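Local coordinates for protein UDP-L-Rhamnose Synthase (Acanthamoeba polyphaga mimivirus, PDB 7JID) that probably carries out the last, NADPH-dependent steps in making UDP-L-rhamnose, holding NADP and the UDP-sugar in its two pockets, at residues S20-Q25 and V201-A206; N101-Y106 and K209-F214. All coordinates share one frame; numbering follows the deposited sequence. Where two conformers were deposited one is given.

Contact 1. Residues S20-Q25 and V201-A206; sequences SKILEQ and VMIDMA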
ATOM      1  N   SER A  20      -2.399   7.531  26.232  1.00 17.61           N
ATOM      2  CA  SER A  20      -2.327   6.513  27.313  0.50 19.70           C
ATOM      3  C   SER A  20      -2.470   7.213  28.671  1.00 19.23           C
ATOM      4  O   SER A  20      -3.366   6.797  29.471  1.00 19.20           O
ATOM      5  CB  SER A  20      -1.040   5.729  27.217  0.50 20.48           C
ATOM      6  OG  SER A  20      -0.999   4.699  28.189  0.50 23.18           O
ATOM      7  N   LYS A  21      -1.642   8.234  28.906  1.00 22.01           N
ATOM      8  CA  LYS A  21      -1.602   9.006  30.184  1.00 24.24           C
ATOM      9  C   LYS A  21      -2.974   9.591  30.503  1.00 25.66           C
ATOM     10  O   LYS A  21      -3.397   9.498  31.678  1.00 25.34           O
ATOM     11  CB  LYS A  21      -0.580  10.137  30.132  1.00 28.17           C
ATOM     12  CG  LYS A  21       0.685   9.856  30.919  1.00 35.48           C
ATOM     13  CD  LYS A  21       1.957  10.159  30.159  1.00 39.58           C
ATOM     14  CE  LYS A  21       3.152   9.392  30.689  1.00 39.49           C
ATOM     15  NZ  LYS A  21       4.119   9.097  29.609  1.00 40.40           N
ATOM     16  N   ILE A  22      -3.638  10.189  29.511  1.00 22.54           N
ATOM     17  CA  ILE A  22      -4.974  10.808  29.692  1.00 22.24           C
ATOM     18  C   ILE A  22      -6.016   9.722  29.968  1.00 23.16           C
ATOM     19  O   ILE A  22      -6.878   9.962  30.799  1.00 23.45           O
ATOM     20  CB  ILE A  22      -5.351  11.688  28.489  1.00 24.06           C
ATOM     21  CG1 ILE A  22      -4.422  12.902  28.440  1.00 27.19           C
ATOM     22  CG2 ILE A  22      -6.826  12.076  28.542  1.00 25.43           C
ATOM     23  CD1 ILE A  22      -4.332  13.571  27.097  1.00 26.73           C
ATOM     24  N   LEU A  23      -5.977   8.574  29.278  1.00 19.66           N
ATOM     25  CA  LEU A  23      -6.958   7.482  29.501  1.00 18.67           C
ATOM     26  C   LEU A  23      -6.849   7.015  30.960  1.00 23.05           C
ATOM     27  O   LEU A  23      -7.909   6.729  31.578  1.00 22.13           O
ATOM     28  CB  LEU A  23      -6.683   6.347  28.506  1.00 18.59           C
ATOM     29  CG  LEU A  23      -7.287   6.529  27.102  1.00 17.73           C
ATOM     30  CD1 LEU A  23      -6.786   5.431  26.174  1.00 18.19           C
ATOM     31  CD2 LEU A  23      -8.799   6.534  27.093  1.00 18.14           C
ATOM     32  N   GLU A  24      -5.626   6.991  31.492  1.00 24.25           N
ATOM     33  CA  GLU A  24      -5.310   6.456  32.840  1.00 27.62           C
ATOM     34  C   GLU A  24      -5.754   7.468  33.901  1.00 31.51           C
ATOM     35  O   GLU A  24      -6.357   7.031  34.899  1.00 28.03           O
ATOM     36  CB  GLU A  24      -3.835   6.076  32.914  1.00 30.23           C
ATOM     37  CG  GLU A  24      -3.592   4.728  32.264  1.00 34.43           C
ATOM     38  CD  GLU A  24      -2.233   4.114  32.511  1.00 37.85           C
ATOM     39  OE1 GLU A  24      -1.251   4.880  32.592  1.00 40.14           O
ATOM     40  OE2 GLU A  24      -2.161   2.872  32.596  1.00 40.84           O
ATOM     41  N   GLN A  25      -5.551   8.767  33.655  1.00 31.50           N
ATOM     42  CA  GLN A  25      -6.042   9.849  34.555  1.00 33.50           C
ATOM     43  C   GLN A  25      -7.583   9.834  34.589  1.00 33.42           C
ATOM     44  O   GLN A  25      -8.157  10.157  35.642  1.00 31.58           O
ATOM     45  CB  GLN A  25      -5.439  11.200  34.140  1.00 37.19           C
ATOM     46  CG  GLN A  25      -6.424  12.184  33.522  1.00 44.76           C
ATOM     47  CD  GLN A  25      -5.757  13.437  32.996  1.00 49.85           C
ATOM     48  OE1 GLN A  25      -4.532  13.575  33.005  1.00 51.66           O
ATOM     49  NE2 GLN A  25      -6.567  14.375  32.534  1.00 47.25           N
ATOM     50  N   VAL A 201     -11.040  15.248  22.820  1.00 10.51           N
ATOM     51  CA  VAL A 201     -12.116  15.065  21.832  1.00  9.88           C
ATOM     52  C   VAL A 201     -11.961  13.667  21.220  1.00 10.52           C
ATOM     53  O   VAL A 201     -12.983  12.974  21.062  1.00 11.73           O
ATOM     54  CB  VAL A 201     -12.037  16.190  20.799  1.00  9.73           C
ATOM     55  CG1 VAL A 201     -12.922  15.943  19.628  1.00 10.59           C
ATOM     56  CG2 VAL A 201     -12.342  17.560  21.406  1.00 10.75           C
ATOM     57  N   MET A 202     -10.733  13.287  20.862  1.00 10.33           N
ATOM     58  CA  MET A 202     -10.491  11.991  20.187  1.00 11.18           C
ATOM     59  C   MET A 202     -10.947  10.879  21.147  1.00 11.75           C
ATOM     60  O   MET A 202     -11.638   9.961  20.700  1.00 12.42           O
ATOM     61  CB  MET A 202      -9.019  11.808  19.822  1.00 13.09           C
ATOM     62  CG  MET A 202      -8.706  10.375  19.499  1.00 12.75           C
ATOM     63  SD  MET A 202      -7.068  10.169  18.888  1.00 15.47           S
ATOM     64  CE  MET A 202      -6.158  10.532  20.360  1.00 13.67           C
ATOM     65  N   ILE A 203     -10.559  10.989  22.413  1.00 11.61           N
ATOM     66  CA  ILE A 203     -10.932   9.985  23.454  1.00 11.69           C
ATOM     67  C   ILE A 203     -12.461   9.949  23.561  1.00 13.32           C
ATOM     68  O   ILE A 203     -13.031   8.845  23.700  1.00 13.00           O
ATOM     69  CB  ILE A 203     -10.254  10.283  24.802  1.00 12.12           C
ATOM     70  CG1 ILE A 203      -8.765   9.979  24.717  1.00 12.21           C
ATOM     71  CG2 ILE A 203     -10.921   9.478  25.918  1.00 12.64           C
ATOM     72  CD1 ILE A 203      -7.951  10.365  25.889  1.00 12.84           C
ATOM     73  N   ASP A 204     -13.115  11.123  23.584  1.00 12.30           N
ATOM     74  CA  ASP A 204     -14.594  11.186  23.682  1.00 12.55           C
ATOM     75  C   ASP A 204     -15.219  10.420  22.510  1.00 12.58           C
ATOM     76  O   ASP A 204     -16.160   9.653  22.687  1.00 12.46           O
ATOM     77  CB  ASP A 204     -15.082  12.635  23.793  1.00 12.78           C
ATOM     78  CG  ASP A 204     -16.557  12.723  24.169  1.00 13.49           C
ATOM     79  OD1 ASP A 204     -16.853  12.331  25.348  1.00 14.45           O
ATOM     80  OD2 ASP A 204     -17.399  13.071  23.287  1.00 13.34           O
ATOM     81  N   MET A 205     -14.795  10.715  21.287  1.00 11.34           N
ATOM     82  CA  MET A 205     -15.267  10.038  20.066  1.00 12.26           C
ATOM     83  C   MET A 205     -15.094   8.501  20.154  1.00 11.64           C
ATOM     84  O   MET A 205     -16.055   7.800  19.816  1.00 13.72           O
ATOM     85  CB  MET A 205     -14.518  10.602  18.848  1.00 12.01           C
ATOM     86  CG  MET A 205     -14.978  11.974  18.517  1.00 11.88           C
ATOM     87  SD  MET A 205     -13.937  12.672  17.192  1.00 13.65           S
ATOM     88  CE  MET A 205     -14.989  12.239  15.810  1.00 14.40           C
ATOM     89  N   ALA A 206     -13.953   8.005  20.634  1.00 12.22           N
ATOM     90  CA  ALA A 206     -13.630   6.562  20.778  1.00 12.48           C
ATOM     91  C   ALA A 206     -14.537   6.002  21.900  1.00 13.49           C
ATOM     92  O   ALA A 206     -15.218   4.989  21.667  1.00 12.99           O
ATOM     93  CB  ALA A 206     -12.180   6.358  21.104  1.00 13.55           C
TER
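I203 drives its side chain from one helix into the gap between I22 and L23 of another, and the whole contact is made by these three hydrocarbon groups. More than half of the 131 Å² buried between 20-25 and 201-206 belongs to I203. Its CG1 lies anti to the carbonyl carbon (chi1 -72°) and the chain runs on extended to CD1, so the terminal methyl is the part that reaches farthest across. There it meets the branch methyl of I22: CD1 of I203 stands 3.4 Å from CG2 of I22, tighter than usual for two carbons, and the same CD1 is 3.9 Å from I22 CB. On the other flank the shorter branch takes over, with CG2 of I203 at 3.8 Å from CD2 of L23. CD1 of I203 also approaches L23, lying 4.1 Å from its CD2, so CD1 of I203 touches both neighbours, while its CG2 reaches L23 alone.

Both helices lie against the same face of a Rossmann-type parallel sheet. Helix 14-25 is the first helix of the fold, following the glycine-rich turn after strand 5-9 and leading into strand 29-32; helix 195-207 leads into the edge strand 212-215. The backbones keep their distance, the nearest CA atoms being those of L23 and I203, 7.7 Å apart, and only side chains of the two segments meet. I22 directs its CB at the partner helix. L23 starts off to the flank, but its end swings closer, and it also packs on W6 and I8 of strand 5-9 and V30 of strand 29-32. A206, on the second helix, rests on W6 too, so that strand 5-9 lies beneath both partners. The bound NADP is well removed, about 13 Å from the side chain of I22.

Contact 2. Residues N101-Y106 and K209-F214; sequences NIHLTY and KTTGTF
A histidine-to-backbone hydrogen bond, backed by apolar contacts, ties the start of strand 103-109 to the turn that leads into strand 212-215. These two strands are not neighbours in the parallel sheet, since 157-162 runs between them; H103 makes the link at the end where the strands begin. Its CG is anti to the backbone N (chi1 179°), which carries the ring out toward 209-211. NE2 of H103 donates to the carbonyl O of T210 over 2.8 Å in a nearly straight bond (165°). The oxygen lies close to the ring plane, whereas from the carbonyl's side NE2 sits well above the plane of the peptide. H103 CD2 lies obliquely 3.4 Å from K209 CA, and CG2 of T211 comes to 3.6 Å from that CD2. The hydroxyl of T211 is engaged elsewhere, by the carbonyl O of D154.

N101 and K209 each end a helix in a Schellman motif, and one water joins the two turns: it donates a hydrogen bond to N101 O at 3.0 Å and accepts one from K209 NZ at 2.9 Å. A bend at chi3 of K209 (62°) helps place the amine there. As donor, NE2 of H103 must carry a hydrogen; this bond says nothing about ND1. The water probably lets the lysine charge polarise the N101 carbonyl.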
ATOM      1  N   ASN A 101     -15.637  -7.133  16.140  1.00 19.05           N
ATOM      2  CA  ASN A 101     -16.659  -6.093  16.466  1.00 21.87           C
ATOM      3  C   ASN A 101     -16.126  -5.196  17.581  1.00 19.74           C
ATOM      4  O   ASN A 101     -16.896  -4.845  18.511  1.00 18.70           O
ATOM      5  CB  ASN A 101     -17.996  -6.719  16.900  1.00 25.17           C
ATOM      6  CG  ASN A 101     -18.712  -7.436  15.775  1.00 32.31           C
ATOM      7  OD1 ASN A 101     -18.953  -8.642  15.851  1.00 42.75           O
ATOM      8  ND2 ASN A 101     -19.068  -6.703  14.732  1.00 38.19           N
ATOM      9  N   ILE A 102     -14.838  -4.835  17.527  1.00 15.96           N
ATOM     10  CA  ILE A 102     -14.217  -3.942  18.538  1.00 15.98           C
ATOM     11  C   ILE A 102     -13.890  -2.613  17.840  1.00 13.57           C
ATOM     12  O   ILE A 102     -13.251  -2.633  16.785  1.00 15.65           O
ATOM     13  CB  ILE A 102     -12.967  -4.520  19.220  1.00 15.04           C
ATOM     14  CG1 ILE A 102     -13.244  -5.864  19.914  1.00 16.99           C
ATOM     15  CG2 ILE A 102     -12.456  -3.500  20.206  1.00 15.43           C
ATOM     16  CD1 ILE A 102     -12.007  -6.569  20.341  1.00 17.70           C
ATOM     17  N   HIS A 103     -14.393  -1.521  18.388  1.00 12.12           N
ATOM     18  CA  HIS A 103     -14.174  -0.183  17.786  1.00 12.58           C
ATOM     19  C   HIS A 103     -12.668   0.098  17.704  1.00 10.37           C
ATOM     20  O   HIS A 103     -11.963  -0.080  18.703  1.00 12.17           O
ATOM     21  CB  HIS A 103     -14.907   0.865  18.612  1.00 12.36           C
ATOM     22  CG  HIS A 103     -14.718   2.247  18.105  1.00 13.25           C
ATOM     23  ND1 HIS A 103     -13.586   2.982  18.381  1.00 13.73           N
ATOM     24  CD2 HIS A 103     -15.505   2.993  17.318  1.00 13.37           C
ATOM     25  CE1 HIS A 103     -13.682   4.141  17.748  1.00 14.41           C
ATOM     26  NE2 HIS A 103     -14.856   4.188  17.101  1.00 12.68           N
ATOM     27  N   LEU A 104     -12.211   0.588  16.548  1.00 11.20           N
ATOM     28  CA  LEU A 104     -10.802   0.982  16.310  1.00 10.62           C
ATOM     29  C   LEU A 104     -10.768   2.479  16.029  1.00 10.01           C
ATOM     30  O   LEU A 104     -11.510   2.921  15.161  1.00  9.88           O
ATOM     31  CB  LEU A 104     -10.242   0.215  15.126  1.00 10.13           C
ATOM     32  CG  LEU A 104      -8.840   0.622  14.646  1.00  9.14           C
ATOM     33  CD1 LEU A 104      -7.812   0.367  15.731  1.00 10.05           C
ATOM     34  CD2 LEU A 104      -8.506  -0.163  13.406  1.00 10.48           C
ATOM     35  N   THR A 105      -9.887   3.174  16.731  1.00 10.01           N
ATOM     36  CA  THR A 105      -9.460   4.544  16.374  1.00 10.50           C
ATOM     37  C   THR A 105      -8.110   4.428  15.667  1.00  9.60           C
ATOM     38  O   THR A 105      -7.158   4.005  16.295  1.00 10.48           O
ATOM     39  CB  THR A 105      -9.394   5.477  17.587  1.00 10.90           C
ATOM     40  OG1 THR A 105     -10.652   5.438  18.282  1.00 11.66           O
ATOM     41  CG2 THR A 105      -9.084   6.890  17.153  1.00 11.01           C
ATOM     42  N   TYR A 106      -8.075   4.888  14.427  1.00  9.78           N
ATOM     43  CA  TYR A 106      -6.849   5.021  13.621  1.00 10.27           C
ATOM     44  C   TYR A 106      -6.470   6.505  13.554  1.00  9.26           C
ATOM     45  O   TYR A 106      -7.193   7.286  12.982  1.00  8.50           O
ATOM     46  CB  TYR A 106      -7.034   4.395  12.239  1.00  9.26           C
ATOM     47  CG  TYR A 106      -5.987   4.829  11.250  1.00  8.96           C
ATOM     48  CD1 TYR A 106      -4.657   4.444  11.411  1.00  8.70           C
ATOM     49  CD2 TYR A 106      -6.345   5.578  10.161  1.00  8.36           C
ATOM     50  CE1 TYR A 106      -3.694   4.870  10.516  1.00  8.95           C
ATOM     51  CE2 TYR A 106      -5.390   6.018   9.252  1.00  8.79           C
ATOM     52  CZ  TYR A 106      -4.077   5.614   9.417  1.00  9.06           C
ATOM     53  OH  TYR A 106      -3.078   6.041   8.580  1.00  9.84           O
ATOM     54  N   LYS A 209     -17.896   5.398  20.442  1.00 14.43           N
ATOM     55  CA  LYS A 209     -17.853   4.450  19.297  1.00 14.00           C
ATOM     56  C   LYS A 209     -18.229   5.210  18.023  1.00 13.38           C
ATOM     57  O   LYS A 209     -18.751   4.607  17.106  1.00 13.94           O
ATOM     58  CB  LYS A 209     -18.694   3.192  19.574  1.00 14.86           C
ATOM     59  CG  LYS A 209     -18.130   2.364  20.707  1.00 16.03           C
ATOM     60  CD  LYS A 209     -19.051   1.250  21.215  1.00 23.25           C
ATOM     61  CE  LYS A 209     -19.389   0.207  20.187  1.00 27.57           C
ATOM     62  NZ  LYS A 209     -19.852  -1.032  20.864  1.00 24.93           N
ATOM     63  N   THR A 210     -17.931   6.526  17.960  1.00 12.17           N
ATOM     64  CA  THR A 210     -18.110   7.299  16.712  1.00 11.53           C
ATOM     65  C   THR A 210     -17.190   6.649  15.665  1.00 11.77           C
ATOM     66  O   THR A 210     -16.005   6.462  16.000  1.00 11.82           O
ATOM     67  CB  THR A 210     -17.791   8.784  16.914  1.00 13.30           C
ATOM     68  OG1 THR A 210     -18.555   9.287  18.010  1.00 13.96           O
ATOM     69  CG2 THR A 210     -18.008   9.587  15.655  1.00 12.50           C
ATOM     70  N   THR A 211     -17.644   6.499  14.430  1.00 10.93           N
ATOM     71  CA  THR A 211     -16.831   5.873  13.357  1.00 12.61           C
ATOM     72  C   THR A 211     -16.826   6.797  12.150  1.00 11.85           C
ATOM     73  O   THR A 211     -17.557   7.790  12.158  1.00 13.79           O
ATOM     74  CB  THR A 211     -17.259   4.444  12.979  1.00 12.47           C
ATOM     75  OG1 THR A 211     -18.585   4.461  12.446  1.00 14.31           O
ATOM     76  CG2 THR A 211     -17.104   3.518  14.159  1.00 12.70           C
ATOM     77  N   GLY A 212     -15.997   6.469  11.164  1.00 11.15           N
ATOM     78  CA  GLY A 212     -15.934   7.241   9.927  1.00 10.19           C
ATOM     79  C   GLY A 212     -14.650   8.056   9.844  1.00  8.80           C
ATOM     80  O   GLY A 212     -13.865   8.042  10.785  1.00  8.76           O
ATOM     81  N   THR A 213     -14.544   8.851   8.810  1.00  8.91           N
ATOM     82  CA  THR A 213     -13.392   9.763   8.622  1.00  8.59           C
ATOM     83  C   THR A 213     -13.768  11.130   9.208  1.00  8.86           C
ATOM     84  O   THR A 213     -14.868  11.625   8.949  1.00  9.71           O
ATOM     85  CB  THR A 213     -12.983   9.845   7.160  1.00  8.42           C
ATOM     86  OG1 THR A 213     -12.496   8.549   6.801  1.00  9.03           O
ATOM     87  CG2 THR A 213     -11.898  10.859   6.899  1.00  8.97           C
ATOM     88  N   PHE A 214     -12.840  11.760   9.919  1.00  8.01           N
ATOM     89  CA  PHE A 214     -12.970  13.165  10.388  1.00  8.69           C
ATOM     90  C   PHE A 214     -11.661  13.880  10.127  1.00  8.43           C
ATOM     91  O   PHE A 214     -10.609  13.470  10.665  1.00  8.75           O
ATOM     92  CB  PHE A 214     -13.310  13.258  11.862  1.00  9.99           C
ATOM     93  CG  PHE A 214     -14.711  12.816  12.214  1.00 10.98           C
ATOM     94  CD1 PHE A 214     -15.682  13.761  12.534  1.00 11.87           C
ATOM     95  CD2 PHE A 214     -15.008  11.472  12.348  1.00 12.09           C
ATOM     96  CE1 PHE A 214     -16.955  13.339  12.913  1.00 12.07           C
ATOM     97  CE2 PHE A 214     -16.297  11.057  12.681  1.00 12.09           C
ATOM     98  CZ  PHE A 214     -17.250  12.002  13.010  1.00 13.24           C
TER
HETATM   99  O   HOH W   1     -18.565  -2.361  18.683  1.00 24.90           O

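How the contacts relate
Along the chain the four segments alternate, 20-25, 101-106, 201-206 and 209-214, so the two contacts interlock within one Rossmann-type domain. Contact 1 joins two helices on one face of the parallel sheet, while contact 2 lies at the beginnings of its strands; their centres are 14 Å apart. Helix 195-207 supplies one side of contact 1, and the turn from it into strand 212-215 supplies one side of contact 2. At the joint, M205 O and T210 N are 2.9 Å apart, probably a hydrogen bond, and the methyl of A206 packs on T105 OG1. The two contacts thus join the 195-215 region to helix 14-25 and to the start of strand 103-109.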